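Local coordinates for hypothetical protein (PDB 2OGK) that is of unknown function, belonging to an archaeal family that resembles RNA-binding proteins in structure but is itself unlikely to bind RNA, at residues Gly4-Val9 and Ser62-Phe67; Arg10-Val15 and Tyr53-Leu58; Ser29-Phe34 and Gly108-Thr113; Asn94-Arg99 and Val121-Val126. All blocks are in the same frame, centred on the assembly; numbering follows the deposited sequence.

Contact 1. Residues Gly4-Val9 and Ser62-Phe67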
loop_
_atom_site.group_PDB
_atom_site.type_symbol
_atom_site.label_atom_id
_atom_site.label_comp_id
_atom_site.label_asym_id
_atom_site.label_seq_id
_atom_site.Cartn_x
_atom_site.Cartn_y
_atom_site.Cartn_z
ATOM N N GLY D 4 16.476 11.687 10.152
ATOM C CA GLY D 4 15.200 12.027 9.555
ATOM C C GLY D 4 14.169 11.679 10.610
ATOM O O GLY D 4 14.530 11.379 11.756
ATOM N N LYS D 5 12.891 11.728 10.253
ATOM C CA LYS D 5 11.857 11.373 11.215
ATOM C C LYS D 5 10.709 10.604 10.565
ATOM O O LYS D 5 10.607 10.521 9.328
ATOM C CB LYS D 5 11.313 12.625 11.914
ATOM C CG LYS D 5 10.454 13.539 11.049
ATOM C CD LYS D 5 9.570 14.420 11.928
ATOM C CE LYS D 5 8.420 15.068 11.150
ATOM N NZ LYS D 5 7.477 15.806 12.063
ATOM N N ILE D 6 9.864 10.029 11.420
ATOM C CA ILE D 6 8.694 9.278 10.986
ATOM C C ILE D 6 7.501 10.222 11.107
ATOM O O ILE D 6 6.871 10.293 12.155
ATOM C CB ILE D 6 8.437 8.055 11.894
ATOM C CG1 ILE D 6 9.714 7.244 12.075
ATOM C CG2 ILE D 6 7.372 7.180 11.284
ATOM C CD1 ILE D 6 9.537 6.034 12.963
ATOM N N GLU D 7 7.198 10.960 10.046
ATOM C CA GLU D 7 6.076 11.894 10.074
ATOM C C GLU D 7 4.845 11.293 10.780
ATOM O O GLU D 7 4.238 11.948 11.630
ATOM C CB GLU D 7 5.710 12.302 8.656
ATOM C CG GLU D 7 5.002 13.617 8.560
ATOM C CD GLU D 7 4.444 13.865 7.162
ATOM O OE1 GLU D 7 5.192 13.691 6.166
ATOM O OE2 GLU D 7 3.253 14.238 7.062
ATOM N N TRP D 8 4.473 10.060 10.429
ATOM C CA TRP D 8 3.329 9.384 11.060
ATOM C C TRP D 8 3.404 7.863 11.025
ATOM O O TRP D 8 4.359 7.287 10.507
ATOM C CB TRP D 8 1.995 9.811 10.428
ATOM C CG TRP D 8 1.938 9.735 8.936
ATOM C CD1 TRP D 8 1.960 10.783 8.073
ATOM C CD2 TRP D 8 1.812 8.555 8.130
ATOM N NE1 TRP D 8 1.850 10.343 6.775
ATOM C CE2 TRP D 8 1.759 8.977 6.777
ATOM C CE3 TRP D 8 1.742 7.180 8.414
ATOM C CZ2 TRP D 8 1.637 8.077 5.707
ATOM C CZ3 TRP D 8 1.621 6.283 7.346
ATOM C CH2 TRP D 8 1.571 6.743 6.010
ATOM N N VAL D 9 2.374 7.229 11.582
ATOM C CA VAL D 9 2.267 5.772 11.637
ATOM C C VAL D 9 0.812 5.325 11.581
ATOM O O VAL D 9 0.004 5.710 12.420
ATOM C CB VAL D 9 2.887 5.188 12.936
ATOM C CG1 VAL D 9 2.414 3.747 13.136
ATOM C CG2 VAL D 9 4.407 5.231 12.858
ATOM N N SER D 62 6.124 11.463 20.332
ATOM C CA SER D 62 6.204 10.700 21.569
ATOM C C SER D 62 5.759 9.253 21.323
ATOM O O SER D 62 6.555 8.316 21.424
ATOM C CB SER D 62 5.297 11.369 22.607
ATOM O OG SER D 62 5.240 12.773 22.392
ATOM N N GLU D 63 4.481 9.092 20.992
ATOM C CA GLU D 63 3.895 7.784 20.726
ATOM C C GLU D 63 4.691 7.059 19.646
ATOM O O GLU D 63 5.100 5.912 19.825
ATOM C CB GLU D 63 2.450 7.948 20.247
ATOM C CG GLU D 63 1.623 8.959 21.033
ATOM C CD GLU D 63 0.219 9.140 20.462
ATOM O OE1 GLU D 63 0.093 9.582 19.292
ATOM O OE2 GLU D 63 -0.755 8.837 21.189
ATOM N N ILE D 64 4.885 7.748 18.522
ATOM C CA ILE D 64 5.614 7.222 17.374
ATOM C C ILE D 64 6.856 6.458 17.823
ATOM O O ILE D 64 7.022 5.271 17.522
ATOM C CB ILE D 64 6.082 8.370 16.432
ATOM C CG1 ILE D 64 4.926 9.317 16.115
ATOM C CG2 ILE D 64 6.664 7.796 15.151
ATOM C CD1 ILE D 64 4.005 8.850 15.041
ATOM N N LYS D 65 7.728 7.146 18.550
ATOM C CA LYS D 65 8.971 6.549 19.004
ATOM C C LYS D 65 8.825 5.444 20.037
ATOM O O LYS D 65 9.530 4.436 19.968
ATOM C CB LYS D 65 9.915 7.648 19.500
ATOM C CG LYS D 65 10.496 8.492 18.350
ATOM C CD LYS D 65 11.190 7.588 17.290
ATOM C CE LYS D 65 11.877 8.362 16.146
ATOM N NZ LYS D 65 10.937 9.110 15.260
ATOM N N LYS D 66 7.914 5.622 20.989
ATOM C CA LYS D 66 7.696 4.594 22.004
ATOM C C LYS D 66 7.100 3.380 21.300
ATOM O O LYS D 66 7.473 2.230 21.562
ATOM C CB LYS D 66 6.735 5.083 23.096
ATOM C CG LYS D 66 6.418 4.001 24.127
ATOM C CD LYS D 66 7.706 3.376 24.680
ATOM C CE LYS D 66 7.491 1.954 25.204
ATOM N NZ LYS D 66 6.580 1.876 26.385
ATOM N N PHE D 67 6.168 3.660 20.397
ATOM C CA PHE D 67 5.521 2.628 19.617
ATOM C C PHE D 67 6.540 1.867 18.770
ATOM O O PHE D 67 6.549 0.633 18.767
ATOM C CB PHE D 67 4.470 3.247 18.700
ATOM C CG PHE D 67 4.084 2.363 17.555
ATOM C CD1 PHE D 67 3.605 1.072 17.786
ATOM C CD2 PHE D 67 4.229 2.802 16.243
ATOM C CE1 PHE D 67 3.281 0.235 16.730
ATOM C CE2 PHE D 67 3.906 1.975 15.179
ATOM C CZ PHE D 67 3.433 0.687 15.421
#
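With chi1 at -49°, the Ile64 side chain sets CG1 anti to its own carbonyl carbon and CG2 anti to the backbone N, which puts CG2 on Ile6; chi2 at -81° then turns CD1 to 4.1 Å from Trp8 CA. This is alpha/beta layer packing, in which helix 61-75 lies against one face of an antiparallel sheet. The segment axes approach to 8.8 Å and make an angle of 79°, so the helix runs almost across the strand and only a short length of each can touch. Ile6 and Val9 direct their CB atoms at the helix, whereas Glu7 and Trp8 direct theirs away. Ile6 and Ile64 slide past each other in opposite directions, Ile64 CG2 lying 3.7 Å from Ile6 CB and 4.0 Å from Ile6 CD1. Val9 and Phe67 meet tip to tip, the valine methyls near CD2 and CE2, though how close they come is doubtful. Phe138 and Leu142 of helix 132-142 also pack on Ile6, and Leu58 touches both Ile64 and Phe67. At the exposed margin the Lys65 chain, bent at chi2 and chi4, crosses Ile6 at a slant and brings Lys65 NZ to 3.9 Å from Ile6 CG1.

Contact 2. Residues Arg10-Val15 and Tyr53-Leu58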
loop_
_atom_site.group_PDB
_atom_site.type_symbol
_atom_site.label_atom_id
_atom_site.label_comp_id
_atom_site.label_asym_id
_atom_site.label_seq_id
_atom_site.Cartn_x
_atom_site.Cartn_y
_atom_site.Cartn_z
ATOM N N ARG D 10 0.495 4.496 10.595
ATOM C CA ARG D 10 -0.859 3.984 10.431
ATOM C C ARG D 10 -0.922 2.460 10.585
ATOM O O ARG D 10 -0.182 1.721 9.940
ATOM C CB ARG D 10 -1.414 4.437 9.078
ATOM C CG ARG D 10 -1.491 5.948 8.992
ATOM C CD ARG D 10 -1.895 6.441 7.624
ATOM N NE ARG D 10 -1.755 7.893 7.538
ATOM C CZ ARG D 10 -1.829 8.601 6.411
ATOM N NH1 ARG D 10 -2.047 7.994 5.246
ATOM N NH2 ARG D 10 -1.677 9.922 6.452
ATOM N N VAL D 11 -1.796 2.014 11.485
ATOM C CA VAL D 11 -1.997 0.592 11.775
ATOM C C VAL D 11 -3.438 0.225 11.444
ATOM O O VAL D 11 -4.370 0.721 12.069
ATOM C CB VAL D 11 -1.738 0.271 13.269
ATOM C CG1 VAL D 11 -2.128 -1.157 13.564
ATOM C CG2 VAL D 11 -0.269 0.487 13.608
ATOM N N SER D 12 -3.618 -0.652 10.465
ATOM C CA SER D 12 -4.956 -1.036 10.064
ATOM C C SER D 12 -5.187 -2.520 9.839
ATOM O O SER D 12 -4.260 -3.298 9.614
ATOM C CB SER D 12 -5.336 -0.269 8.808
ATOM O OG SER D 12 -4.262 -0.308 7.891
ATOM N N ALA D 13 -6.463 -2.883 9.906
ATOM C CA ALA D 13 -6.928 -4.249 9.715
ATOM C C ALA D 13 -8.365 -4.180 9.208
ATOM O O ALA D 13 -8.997 -3.122 9.242
ATOM C CB ALA D 13 -6.869 -5.013 11.028
ATOM N N VAL D 14 -8.866 -5.307 8.721
ATOM C CA VAL D 14 -10.229 -5.381 8.218
ATOM C C VAL D 14 -11.030 -6.386 9.040
ATOM O O VAL D 14 -10.482 -7.366 9.564
ATOM C CB VAL D 14 -10.256 -5.784 6.730
ATOM C CG1 VAL D 14 -11.653 -6.193 6.319
ATOM C CG2 VAL D 14 -9.810 -4.618 5.886
ATOM N N VAL D 15 -12.326 -6.121 9.162
ATOM C CA VAL D 15 -13.225 -6.983 9.912
ATOM C C VAL D 15 -14.268 -7.541 8.957
ATOM O O VAL D 15 -15.034 -6.795 8.342
ATOM C CB VAL D 15 -13.938 -6.210 11.041
ATOM C CG1 VAL D 15 -14.582 -7.181 11.998
ATOM C CG2 VAL D 15 -12.945 -5.334 11.779
ATOM N N TYR D 53 -13.451 -1.394 8.250
ATOM C CA TYR D 53 -12.040 -0.993 8.263
ATOM C C TYR D 53 -11.645 -0.386 9.602
ATOM O O TYR D 53 -12.368 0.435 10.158
ATOM C CB TYR D 53 -11.763 0.027 7.163
ATOM C CG TYR D 53 -12.118 -0.434 5.766
ATOM C CD1 TYR D 53 -11.633 -1.640 5.257
ATOM C CD2 TYR D 53 -12.885 0.372 4.926
ATOM C CE1 TYR D 53 -11.897 -2.028 3.937
ATOM C CE2 TYR D 53 -13.152 -0.005 3.607
ATOM C CZ TYR D 53 -12.655 -1.204 3.115
ATOM O OH TYR D 53 -12.898 -1.553 1.801
ATOM N N LEU D 54 -10.487 -0.791 10.111
ATOM C CA LEU D 54 -9.998 -0.292 11.392
ATOM C C LEU D 54 -8.599 0.287 11.279
ATOM O O LEU D 54 -7.657 -0.448 11.003
ATOM C CB LEU D 54 -9.969 -1.421 12.422
ATOM C CG LEU D 54 -11.303 -2.093 12.726
ATOM C CD1 LEU D 54 -11.109 -3.106 13.847
ATOM C CD2 LEU D 54 -12.333 -1.034 13.116
ATOM N N GLU D 55 -8.454 1.594 11.499
ATOM C CA GLU D 55 -7.135 2.208 11.423
ATOM C C GLU D 55 -6.777 3.031 12.655
ATOM O O GLU D 55 -7.593 3.785 13.173
ATOM C CB GLU D 55 -7.004 3.096 10.185
ATOM C CG GLU D 55 -5.543 3.412 9.854
ATOM C CD GLU D 55 -5.357 4.724 9.100
ATOM O OE1 GLU D 55 -5.655 5.801 9.673
ATOM O OE2 GLU D 55 -4.905 4.680 7.935
ATOM N N VAL D 56 -5.539 2.874 13.104
ATOM C CA VAL D 56 -5.001 3.594 14.254
ATOM C C VAL D 56 -3.834 4.424 13.724
ATOM O O VAL D 56 -2.908 3.869 13.137
ATOM C CB VAL D 56 -4.446 2.620 15.315
ATOM C CG1 VAL D 56 -3.839 3.391 16.477
ATOM C CG2 VAL D 56 -5.541 1.687 15.782
ATOM N N GLU D 57 -3.876 5.741 13.910
ATOM C CA GLU D 57 -2.792 6.597 13.433
ATOM C C GLU D 57 -2.105 7.387 14.556
ATOM O O GLU D 57 -2.757 8.077 15.336
ATOM C CB GLU D 57 -3.313 7.567 12.372
ATOM C CG GLU D 57 -2.249 8.523 11.864
ATOM C CD GLU D 57 -2.819 9.644 11.011
ATOM O OE1 GLU D 57 -3.175 9.406 9.836
ATOM O OE2 GLU D 57 -2.919 10.775 11.529
ATOM N N LEU D 58 -0.782 7.273 14.629
ATOM C CA LEU D 58 0.004 7.983 15.639
ATOM C C LEU D 58 0.665 9.204 15.019
ATOM O O LEU D 58 1.403 9.091 14.044
ATOM C CB LEU D 58 1.073 7.065 16.233
ATOM C CG LEU D 58 0.610 6.164 17.378
ATOM C CD1 LEU D 58 -0.638 5.388 16.965
ATOM C CD2 LEU D 58 1.739 5.226 17.767
#
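Val11 and Val56 face each other as a hydrogen-bonded pair, and Ala13 with Leu54 repeats the pattern two residues on. Backbone bonds come first: Val11 N to Val56 O and Val56 N to Val11 O both measure 2.7 Å, while Ala13 N to Leu54 O and its return bond from Leu54 N to Ala13 O both measure 2.9 Å. The non-hydrogen-bonded pair Ser12-Glu55 lies between them, and Arg10-Glu57 and Val14-Tyr53 flank them; CA-H...O contacts come from Arg10, Ser12 and Glu55.

Charged interactions gather on the face of Arg10, Ser12, Glu55 and Glu57. Arg10 CG is anti to the carbonyl carbon (chi1 -62°), and the chain runs extended to NE alongside Glu57, the guanidinium and carboxylate planes 22° apart. Their salt bridge joins Arg10 NE to Glu57 OE1 at 3.1 Å, but the bond is bent to 128° at the hydrogen and weak. The Glu55 and Arg10 side chains cross at a slant; no N-H points at Glu55 OE2, so its pull on the guanidinium is probably electrostatic, while it packs 3.5 Å from Arg10 CD. Trp8 adds a cation-pi partner for Arg10, and Ser12 OG bonds to Lys122 NZ.

Apolar contacts complete the pairing. Val14 CG2 meets the edge of the Tyr53 ring at CD1, in its plane, and Val15 CG2 rests on Leu54 CD1 at 3.6 Å. Val11, Ala13, Leu54 and Val56 make the buried face, where Phe67 and Phe32 pack. Antiparallel strands, largely polar on one face and apolar on the other, are typical of the sheet of a two-layer alpha/beta fold.

Contact 3. Residues Ser29-Phe34 and Gly108-Thr113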
loop_
_atom_site.group_PDB
_atom_site.type_symbol
_atom_site.label_atom_id
_atom_site.label_comp_id
_atom_site.label_asym_id
_atom_site.label_seq_id
_atom_site.Cartn_x
_atom_site.Cartn_y
_atom_site.Cartn_z
ATOM N N SER D 29 -4.258 -4.095 19.435
ATOM C CA SER D 29 -3.590 -3.579 20.618
ATOM C C SER D 29 -2.324 -4.325 20.992
ATOM O O SER D 29 -1.486 -3.772 21.692
ATOM C CB SER D 29 -4.544 -3.581 21.819
ATOM O OG SER D 29 -4.731 -4.891 22.333
ATOM N N THR D 30 -2.174 -5.571 20.550
ATOM C CA THR D 30 -0.970 -6.334 20.889
ATOM C C THR D 30 0.276 -5.543 20.473
ATOM O O THR D 30 1.368 -5.715 21.037
ATOM C CB THR D 30 -0.964 -7.737 20.204
ATOM O OG1 THR D 30 -1.783 -8.644 20.955
ATOM C CG2 THR D 30 0.445 -8.301 20.136
ATOM N N LEU D 31 0.083 -4.652 19.503
ATOM C CA LEU D 31 1.152 -3.822 18.962
ATOM C C LEU D 31 1.351 -2.515 19.714
ATOM O O LEU D 31 2.293 -1.771 19.429
ATOM C CB LEU D 31 0.861 -3.515 17.494
ATOM C CG LEU D 31 0.698 -4.731 16.585
ATOM C CD1 LEU D 31 0.299 -4.273 15.194
ATOM C CD2 LEU D 31 1.989 -5.526 16.543
ATOM N N PHE D 32 0.471 -2.224 20.665
ATOM C CA PHE D 32 0.591 -0.983 21.418
ATOM C C PHE D 32 0.878 -1.187 22.896
ATOM O O PHE D 32 0.337 -2.097 23.529
ATOM C CB PHE D 32 -0.672 -0.136 21.262
ATOM C CG PHE D 32 -0.919 0.317 19.860
ATOM C CD1 PHE D 32 -1.091 1.669 19.573
ATOM C CD2 PHE D 32 -0.966 -0.604 18.818
ATOM C CE1 PHE D 32 -1.305 2.098 18.260
ATOM C CE2 PHE D 32 -1.178 -0.190 17.505
ATOM C CZ PHE D 32 -1.348 1.164 17.223
ATOM N N PRO D 33 1.779 -0.359 23.452
ATOM C CA PRO D 33 2.178 -0.397 24.860
ATOM C C PRO D 33 1.615 0.834 25.581
ATOM O O PRO D 33 2.091 1.218 26.648
ATOM C CB PRO D 33 3.693 -0.370 24.770
ATOM C CG PRO D 33 3.911 0.635 23.668
ATOM C CD PRO D 33 2.813 0.325 22.644
ATOM N N PHE D 34 0.605 1.450 24.970
ATOM C CA PHE D 34 -0.033 2.639 25.516
ATOM C C PHE D 34 -1.437 2.798 24.945
ATOM O O PHE D 34 -1.787 2.170 23.943
ATOM C CB PHE D 34 0.803 3.873 25.186
ATOM C CG PHE D 34 1.090 4.039 23.714
ATOM C CD1 PHE D 34 0.071 4.370 22.818
ATOM C CD2 PHE D 34 2.380 3.872 23.222
ATOM C CE1 PHE D 34 0.334 4.534 21.458
ATOM C CE2 PHE D 34 2.649 4.034 21.867
ATOM C CZ PHE D 34 1.624 4.365 20.986
ATOM N N GLY D 108 -1.315 -12.008 21.324
ATOM C CA GLY D 108 -0.137 -11.258 21.728
ATOM C C GLY D 108 1.195 -11.698 21.141
ATOM O O GLY D 108 2.215 -11.665 21.827
ATOM N N GLU D 109 1.205 -12.116 19.883
ATOM C CA GLU D 109 2.449 -12.529 19.252
ATOM C C GLU D 109 2.644 -11.815 17.922
ATOM O O GLU D 109 1.875 -12.022 16.973
ATOM C CB GLU D 109 2.471 -14.035 19.007
ATOM C CG GLU D 109 3.714 -14.485 18.253
ATOM C CD GLU D 109 3.479 -15.737 17.443
ATOM O OE1 GLU D 109 4.421 -16.211 16.770
ATOM O OE2 GLU D 109 2.343 -16.248 17.474
ATOM N N VAL D 110 3.676 -10.978 17.847
ATOM C CA VAL D 110 3.950 -10.253 16.614
ATOM C C VAL D 110 4.744 -11.128 15.650
ATOM O O VAL D 110 5.843 -11.581 15.960
ATOM C CB VAL D 110 4.715 -8.932 16.885
ATOM C CG1 VAL D 110 4.992 -8.218 15.580
ATOM C CG2 VAL D 110 3.889 -8.032 17.797
ATOM N N SER D 111 4.159 -11.376 14.484
ATOM C CA SER D 111 4.792 -12.192 13.462
ATOM C C SER D 111 4.528 -11.636 12.070
ATOM O O SER D 111 3.378 -11.445 11.665
ATOM C CB SER D 111 4.271 -13.630 13.531
ATOM O OG SER D 111 4.834 -14.419 12.496
ATOM N N LEU D 112 5.609 -11.381 11.341
ATOM C CA LEU D 112 5.505 -10.866 9.983
ATOM C C LEU D 112 4.834 -11.954 9.155
ATOM O O LEU D 112 5.156 -13.135 9.299
ATOM C CB LEU D 112 6.895 -10.563 9.413
ATOM C CG LEU D 112 7.891 -9.712 10.212
ATOM C CD1 LEU D 112 9.145 -9.548 9.372
ATOM C CD2 LEU D 112 7.301 -8.353 10.568
ATOM N N THR D 113 3.909 -11.556 8.286
ATOM C CA THR D 113 3.190 -12.514 7.455
ATOM C C THR D 113 3.022 -12.063 6.019
ATOM O O THR D 113 2.977 -10.869 5.739
ATOM C CB THR D 113 1.784 -12.782 8.019
ATOM O OG1 THR D 113 1.036 -13.582 7.095
ATOM C CG2 THR D 113 1.058 -11.478 8.250
#
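Thr30 meets Gly108 where two loops come together, one following helix 21-29 and the other following helix 102-106. The Thr30 side chain starts with CB 3.9 Å from Gly108 CA, and both of its branches end close to that atom. OG1, anti to the carbonyl carbon of Thr30 (chi1 -81°), lies beside Gly108 CA, and its hydrogen bond goes to Ala105 O, in the last turn of helix 102-106. CG2, anti to the backbone N, lies over the glycine backbone, 3.6 Å from Gly108 C, then comes within 3.9 Å of Glu109 N and 4.2 Å of Val110 CG2.

The glycine occupies the C-prime position of a Schellman motif: phi is positive at 52°, Gly108 N bonds to Ala105 O and Glu109 N to Lys104 O. Ala105 O therefore receives both a bond from within its own helix end and the threonine hydroxyl. On the other side, a type I beta turn from Ser29 to Phe32, closed by Phe32 N to Ser29 O at 2.7 Å, presents Thr30 and Leu31 together.

Leu31 supplies the apolar half. It crosses Val110 at a slant, its CD2 methyl set against Val110 CG2 and, at 4.1 Å, against Val110 CG1. Leu74 of helix 61-75 and Ile100 of strand 95-101 pack on Val110 as well.

The chemistry thus splits along the contact: at the helix terminus Thr30 lies on the glycine backbone while its hydroxyl bonds Ala105 O, and beyond it the buried Leu31 and Val110 meet side chain to side chain, without strand pairing.

Contact 4. Residues Asn94-Arg99 and Val121-Val126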
loop_
_atom_site.group_PDB
_atom_site.type_symbol
_atom_site.label_atom_id
_atom_site.label_comp_id
_atom_site.label_asym_id
_atom_site.label_seq_id
_atom_site.Cartn_x
_atom_site.Cartn_y
_atom_site.Cartn_z
ATOM N N ASN D 94 8.061 6.747 -0.035
ATOM C CA ASN D 94 8.837 6.652 1.202
ATOM C C ASN D 94 8.088 6.067 2.381
ATOM O O ASN D 94 8.378 6.394 3.535
ATOM C CB ASN D 94 9.372 8.011 1.596
ATOM C CG ASN D 94 10.159 8.635 0.501
ATOM O OD1 ASN D 94 11.182 8.098 0.064
ATOM N ND2 ASN D 94 9.681 9.782 0.024
ATOM N N VAL D 95 7.120 5.205 2.105
ATOM C CA VAL D 95 6.402 4.600 3.200
ATOM C C VAL D 95 6.971 3.219 3.455
ATOM O O VAL D 95 7.168 2.430 2.525
ATOM C CB VAL D 95 4.889 4.511 2.919
ATOM C CG1 VAL D 95 4.170 4.004 4.154
ATOM C CG2 VAL D 95 4.356 5.873 2.534
ATOM N N LEU D 96 7.276 2.965 4.725
ATOM C CA LEU D 96 7.803 1.678 5.157
ATOM C C LEU D 96 6.622 0.799 5.584
ATOM O O LEU D 96 5.856 1.152 6.483
ATOM C CB LEU D 96 8.801 1.867 6.305
ATOM C CG LEU D 96 9.268 0.672 7.152
ATOM C CD1 LEU D 96 9.751 -0.491 6.290
ATOM C CD2 LEU D 96 10.379 1.164 8.068
ATOM N N HIS D 97 6.512 -0.351 4.920
ATOM C CA HIS D 97 5.434 -1.309 5.126
ATOM C C HIS D 97 5.743 -2.573 5.911
ATOM O O HIS D 97 6.656 -3.332 5.582
ATOM C CB HIS D 97 4.890 -1.698 3.769
ATOM C CG HIS D 97 4.395 -0.536 2.981
ATOM N ND1 HIS D 97 3.191 0.071 3.240
ATOM C CD2 HIS D 97 4.948 0.144 1.951
ATOM C CE1 HIS D 97 3.017 1.075 2.402
ATOM N NE2 HIS D 97 4.068 1.141 1.609
ATOM N N ILE D 98 4.940 -2.796 6.944
ATOM C CA ILE D 98 5.074 -3.962 7.796
ATOM C C ILE D 98 3.683 -4.525 8.090
ATOM O O ILE D 98 2.822 -3.842 8.651
ATOM C CB ILE D 98 5.813 -3.612 9.114
ATOM C CG1 ILE D 98 7.274 -3.257 8.799
ATOM C CG2 ILE D 98 5.767 -4.794 10.077
ATOM C CD1 ILE D 98 8.140 -2.990 10.016
ATOM N N ARG D 99 3.479 -5.775 7.680
ATOM C CA ARG D 99 2.215 -6.473 7.871
ATOM C C ARG D 99 2.396 -7.615 8.870
ATOM O O ARG D 99 3.316 -8.429 8.753
ATOM C CB ARG D 99 1.706 -7.008 6.525
ATOM N N VAL D 121 0.922 -2.015 8.800
ATOM C CA VAL D 121 1.592 -0.978 9.564
ATOM C C VAL D 121 2.467 -0.122 8.656
ATOM O O VAL D 121 3.585 -0.514 8.345
ATOM C CB VAL D 121 2.499 -1.598 10.654
ATOM C CG1 VAL D 121 3.165 -0.500 11.479
ATOM C CG2 VAL D 121 1.684 -2.525 11.545
ATOM N N LYS D 122 1.963 1.028 8.212
ATOM C CA LYS D 122 2.774 1.919 7.384
ATOM C C LYS D 122 3.435 2.933 8.308
ATOM O O LYS D 122 2.962 3.190 9.411
ATOM C CB LYS D 122 1.956 2.701 6.340
ATOM C CG LYS D 122 0.500 2.375 6.219
ATOM C CD LYS D 122 0.263 1.077 5.486
ATOM C CE LYS D 122 -1.187 0.617 5.687
ATOM N NZ LYS D 122 -1.597 0.428 7.150
ATOM N N LEU D 123 4.543 3.497 7.855
ATOM C CA LEU D 123 5.258 4.502 8.624
ATOM C C LEU D 123 5.869 5.450 7.624
ATOM O O LEU D 123 6.708 5.031 6.827
ATOM C CB LEU D 123 6.388 3.881 9.444
ATOM C CG LEU D 123 6.073 2.701 10.347
ATOM C CD1 LEU D 123 6.222 1.394 9.570
ATOM C CD2 LEU D 123 7.029 2.724 11.505
ATOM N N ARG D 124 5.463 6.714 7.634
ATOM C CA ARG D 124 6.078 7.617 6.681
ATOM C C ARG D 124 7.409 8.104 7.231
ATOM O O ARG D 124 7.509 8.532 8.380
ATOM C CB ARG D 124 5.192 8.813 6.348
ATOM C CG ARG D 124 5.565 9.369 4.991
ATOM C CD ARG D 124 4.929 10.704 4.656
ATOM N NE ARG D 124 5.110 10.998 3.234
ATOM C CZ ARG D 124 6.291 11.060 2.614
ATOM N NH1 ARG D 124 7.419 10.861 3.288
ATOM N NH2 ARG D 124 6.348 11.286 1.305
ATOM N N LEU D 125 8.443 8.001 6.408
ATOM C CA LEU D 125 9.765 8.438 6.804
ATOM C C LEU D 125 10.044 9.661 5.953
ATOM O O LEU D 125 9.752 9.666 4.755
ATOM C CB LEU D 125 10.803 7.360 6.507
ATOM C CG LEU D 125 10.528 5.933 6.980
ATOM C CD1 LEU D 125 11.572 5.018 6.393
ATOM C CD2 LEU D 125 10.548 5.858 8.480
ATOM N N VAL D 126 10.594 10.701 6.573
ATOM C CA VAL D 126 10.898 11.931 5.853
ATOM C C VAL D 126 12.359 12.304 6.097
ATOM O O VAL D 126 12.868 12.189 7.224
ATOM C CB VAL D 126 9.949 13.076 6.306
ATOM C CG1 VAL D 126 8.497 12.612 6.212
ATOM C CG2 VAL D 126 10.265 13.493 7.728
#
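Ile98 and Val121 pair at one end of this ladder, and a single bond from Leu125 N to Asn94 O ends it at the other. Ile98 N donates to Val121 O at 3.0 Å, and Val121 N donates back to Ile98 O. Midway, Leu96 N reaches Leu123 O at 3.0 Å along a nearly straight line, 175° at the hydrogen, while the return bond from Leu123 N is weak and bent. The Leu125 N to Asn94 O bond is longer, 3.3 Å, yet also close to straight.

Side chains sort onto two faces. Leu96 and Leu123 lie side by side and point the same way, Leu96 CG 4.0 Å from Leu123 CD1, with Ile98 and Val121 on the same face. On the other, the Val95 and Lys122 side chains cross at a slant, Val95 CG1 touching Lys122 CB. His97 CG is anti to the carbonyl carbon (chi1 -58°), and Lys122 CD sits at the ring edge, 3.8 Å from His97 ND1. Asn94 CB lies 3.8 Å from Arg124 NH1.

The two strands, 158° apart in direction, are the last two at one side of a five-stranded antiparallel sheet, 95-101 outermost within the chain. Phe67 and Trp68 of helix 61-75 press on Val121 and Leu123; Phe138, Ala139 and Leu142 of helix 132-142 pack on Leu125. On the His97 face, NE2 bonds to Asp91 OD2, and Asp91 OD1 takes the backbone N of Val95. Lys122 NZ bonds to Ser12 OG, and Ser114 of a neighbouring subunit packs against His97.

How the contacts relate
Contacts 1, 2 and 4 share one sheet, and strand 5-15 is the central strand they have in common: its first half meets the helix in contact 1, its second half pairs with 53-58 in contact 2. Contact 4 joins that strand from its other flank, through probable hydrogen bonds from Val126 N to Lys5 O and from Lys122 N to Arg10 O, both 2.8 Å. Contact 2 is nested within the chain loop closed by contact 1, their centres about 16 Å apart. Contact 3 lies on the helix side, where Phe32 and Phe34 pack on Leu58, and Phe34 also on Phe67; Thr113 N to Arg99 O, 3.2 Å, probably ties its second loop to contact 4. No ligand site is identified among them.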